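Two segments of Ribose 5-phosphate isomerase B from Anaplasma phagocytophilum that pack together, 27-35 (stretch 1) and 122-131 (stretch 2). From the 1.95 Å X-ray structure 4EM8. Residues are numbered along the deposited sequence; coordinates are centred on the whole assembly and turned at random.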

# COMPACT_ATOMS: atom_id res chain seq x y z
N ALA A 27 7.09 -17.99 -14.42
CA ALA A 27 6.82 -19.27 -15.07
C ALA A 27 5.32 -19.58 -15.08
O ALA A 27 4.79 -20.08 -16.07
N TYR A 28 4.63 -19.27 -13.98
CA TYR A 28 3.18 -19.42 -13.92
C TYR A 28 2.50 -18.61 -15.02
O TYR A 28 1.72 -19.14 -15.82
N LEU A 29 2.78 -17.32 -15.05
CA LEU A 29 2.22 -16.45 -16.08
C LEU A 29 2.50 -16.94 -17.50
O LEU A 29 1.62 -16.89 -18.37
N ARG A 30 3.72 -17.41 -17.74
CA ARG A 30 4.09 -17.91 -19.06
C ARG A 30 3.22 -19.14 -19.41
O ARG A 30 2.67 -19.22 -20.52
N ASP A 31 3.02 -20.04 -18.44
CA ASP A 31 2.18 -21.20 -18.66
C ASP A 31 0.73 -20.77 -18.98
O ASP A 31 0.04 -21.42 -19.79
N LEU A 32 0.29 -19.67 -18.37
CA LEU A 32 -1.03 -19.09 -18.68
C LEU A 32 -1.12 -18.35 -20.01
O LEU A 32 -2.19 -17.85 -20.36
N GLY A 33 -0.01 -18.26 -20.74
CA GLY A 33 -0.02 -17.63 -22.05
C GLY A 33 0.19 -16.13 -22.04
O GLY A 33 -0.09 -15.46 -23.04
N CYS A 34 0.69 -15.58 -20.94
CA CYS A 34 1.04 -14.16 -20.91
C CYS A 34 2.37 -13.88 -21.57
O CYS A 34 3.26 -14.74 -21.56
N GLU A 35 2.53 -12.68 -22.10
CA GLU A 35 3.86 -12.15 -22.36
C GLU A 35 4.42 -11.70 -21.03
O GLU A 35 3.80 -10.90 -20.34
N ALA A 122 0.52 -17.13 -3.24
CA ALA A 122 0.85 -16.00 -4.12
C ALA A 122 0.31 -16.20 -5.53
O ALA A 122 -0.17 -15.26 -6.17
N GLN A 123 0.38 -17.43 -6.02
CA GLN A 123 -0.12 -17.75 -7.35
C GLN A 123 -1.66 -17.55 -7.44
O GLN A 123 -2.16 -17.03 -8.44
N SER A 124 -2.41 -17.97 -6.40
CA SER A 124 -3.87 -17.70 -6.34
C SER A 124 -4.15 -16.20 -6.34
O SER A 124 -5.06 -15.75 -7.05
N VAL A 125 -3.35 -15.44 -5.58
CA VAL A 125 -3.55 -13.99 -5.48
C VAL A 125 -3.35 -13.28 -6.82
O VAL A 125 -4.19 -12.47 -7.24
N LEU A 126 -2.25 -13.64 -7.48
CA LEU A 126 -1.95 -13.21 -8.82
C LEU A 126 -3.04 -13.64 -9.81
O LEU A 126 -3.41 -12.84 -10.63
N TYR A 127 -3.59 -14.85 -9.70
CA TYR A 127 -4.62 -15.29 -10.65
C TYR A 127 -5.86 -14.39 -10.51
O TYR A 127 -6.39 -13.87 -11.50
N THR A 128 -6.28 -14.19 -9.26
CA THR A 128 -7.42 -13.32 -8.91
C THR A 128 -7.19 -11.90 -9.45
O THR A 128 -8.05 -11.36 -10.17
N PHE A 129 -6.02 -11.35 -9.16
CA PHE A 129 -5.65 -10.03 -9.63
C PHE A 129 -5.81 -9.89 -11.14
O PHE A 129 -6.39 -8.92 -11.62
N MET A 130 -5.30 -10.88 -11.88
CA MET A 130 -5.32 -10.88 -13.34
C MET A 130 -6.70 -11.10 -13.97
O MET A 130 -6.89 -10.71 -15.12
N THR A 131 -7.63 -11.73 -13.25
CA THR A 131 -8.92 -12.11 -13.79
C THR A 131 -10.11 -11.32 -13.20
O THR A 131 -11.26 -11.66 -13.48

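Packing of the end of one helix and the turn that follows it (27-35) against a second helix (122-131) of the same chain. The helix axes cross at -46° and come no closer than 11.4 Å, a spacing filled by side chains; no hydrogen bond links the two stretches, and the contact, 357 Å² in all, is made by van der Waals packing. Ala-122, at the start of stretch 2, lies out of reach of stretch 1. Gln-123 (t,t) points toward it, and its CG lies over one face of the Tyr-28 ring: CG of Gln-123 sits 3.4 Å from the centroid of the Tyr-28 ring and 10° off the ring normal, a CH-pi contact. Tyr-28 itself points toward stretch 2 with chi1 t, and no other residue of either stretch has as much area covered in the contact. Ser-124 turns away and Val-125 is out of reach, so the next contact comes at Leu-126, one helical turn after Ala-122. Leu-126 (t,p) points toward stretch 1 and is shared by two neighbours: its CD2 lies 4.0 Å from CD2 of Tyr-28, near the plane of that ring, and 3.9 Å from CG of Leu-29. Leu-29 (m,t) leaves its backbone sideways, but its end comes nearer to the helix. Tyr-127 also starts sideways, with chi1 t. CB of Tyr-127 lies 4.4 Å from CZ of Tyr-28, at the edge of the Tyr-28 ring, while CD1 of Tyr-127 is 3.4 Å from OH of Tyr-28. At the edge of the Tyr-127 ring lies Leu-32, whose m,t side chain points toward stretch 2 and places CD1 of Leu-32 4.2 Å from CD1 of Tyr-127. Thr-128 and Phe-129 do not reach stretch 1. Met-130, m at all three chi angles, points toward it and closes the buried end of the contact: CG of Met-130 is 4.4 Å from CD2 of Leu-29, and CE of Met-130 is 4.3 Å from SG of Cys-34. Cys-34 (m) points toward stretch 2 just after the turn at Gly-33, where positive phi and the bonds from Gly-33 N to Arg-30 O (2.9 Å) and from Cys-34 N to Leu-29 O (3.0 Å) form a Schellman motif. Thr-131 (p) makes no contact with stretch 1; its hydroxyl is used within its own stretch, OG1 of Thr-131 donating to O of Tyr-127 at 2.6 Å.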

# COMPACT_ATOMS: atom_id res chain seq x y z
CB ALA A 27 7.59 -20.40 -14.40
CB TYR A 28 2.67 -19.00 -12.54
CG TYR A 28 1.17 -19.02 -12.41
CD1 TYR A 28 0.47 -20.23 -12.45
CD2 TYR A 28 0.44 -17.85 -12.21
CE1 TYR A 28 -0.90 -20.25 -12.33
CE2 TYR A 28 -0.94 -17.87 -12.05
CZ TYR A 28 -1.60 -19.07 -12.12
OH TYR A 28 -2.96 -19.11 -12.01
CB LEU A 29 2.72 -15.02 -15.92
CG LEU A 29 2.12 -14.31 -14.70
CD1 LEU A 29 2.75 -12.93 -14.54
CD2 LEU A 29 0.57 -14.20 -14.81
CB ARG A 30 5.60 -18.20 -19.10
CG ARG A 30 6.33 -17.58 -20.28
CD ARG A 30 7.71 -17.01 -19.93
NE ARG A 30 8.35 -17.72 -18.82
CZ ARG A 30 9.22 -17.18 -17.97
NH1 ARG A 30 9.68 -17.93 -16.98
NH2 ARG A 30 9.64 -15.91 -18.09
CB ASP A 31 2.21 -22.13 -17.45
CG ASP A 31 1.53 -23.45 -17.70
OD1 ASP A 31 1.76 -24.07 -18.78
OD2 ASP A 31 0.80 -23.91 -16.80
CB LEU A 32 -1.45 -18.10 -17.58
CG LEU A 32 -1.85 -18.62 -16.20
CD1 LEU A 32 -2.42 -17.46 -15.37
CD2 LEU A 32 -2.84 -19.76 -16.31
CB CYS A 34 1.14 -13.68 -19.47
SG CYS A 34 -0.43 -13.64 -18.61
CB GLU A 35 3.82 -10.93 -23.24
CG GLU A 35 3.59 -11.19 -24.70
CD GLU A 35 4.08 -10.01 -25.51
OE1 GLU A 35 3.33 -9.01 -25.63
OE2 GLU A 35 5.23 -10.08 -26.00
CB ALA A 122 2.35 -15.76 -4.15
CB GLN A 123 0.28 -19.20 -7.69
CG GLN A 123 -0.33 -19.81 -8.92
CD GLN A 123 -0.17 -21.33 -8.92
OE1 GLN A 123 0.94 -21.84 -8.85
NE2 GLN A 123 -1.29 -22.05 -8.99
CB SER A 124 -4.54 -18.36 -5.14
OG SER A 124 -4.19 -19.72 -5.10
CB VAL A 125 -2.67 -13.33 -4.41
CG1 VAL A 125 -2.86 -11.80 -4.42
CG2 VAL A 125 -3.03 -13.88 -3.06
CB LEU A 126 -0.60 -13.77 -9.26
CG LEU A 126 -0.17 -13.40 -10.69
CD1 LEU A 126 -0.08 -11.89 -10.91
CD2 LEU A 126 1.18 -14.08 -10.97
CB TYR A 127 -5.00 -16.76 -10.45
CG TYR A 127 -6.06 -17.19 -11.44
CD1 TYR A 127 -5.74 -17.35 -12.78
CD2 TYR A 127 -7.40 -17.38 -11.06
CE1 TYR A 127 -6.69 -17.71 -13.72
CE2 TYR A 127 -8.37 -17.74 -12.00
CZ TYR A 127 -8.00 -17.90 -13.33
OH TYR A 127 -8.89 -18.27 -14.30
CB THR A 128 -7.63 -13.31 -7.40
OG1 THR A 128 -7.95 -14.64 -6.97
CG2 THR A 128 -8.79 -12.38 -6.96
CB PHE A 129 -4.20 -9.70 -9.24
CG PHE A 129 -3.86 -8.23 -9.35
CD1 PHE A 129 -4.13 -7.36 -8.31
CD2 PHE A 129 -3.25 -7.73 -10.49
CE1 PHE A 129 -3.80 -6.02 -8.37
CE2 PHE A 129 -2.90 -6.37 -10.55
CZ PHE A 129 -3.19 -5.52 -9.50
CB MET A 130 -4.36 -11.95 -13.90
CG MET A 130 -2.88 -11.78 -13.52
SD MET A 130 -2.10 -10.33 -14.25
CE MET A 130 -2.17 -10.76 -15.99
CB THR A 131 -9.17 -13.62 -13.62
OG1 THR A 131 -8.89 -14.00 -12.27
CG2 THR A 131 -8.27 -14.44 -14.55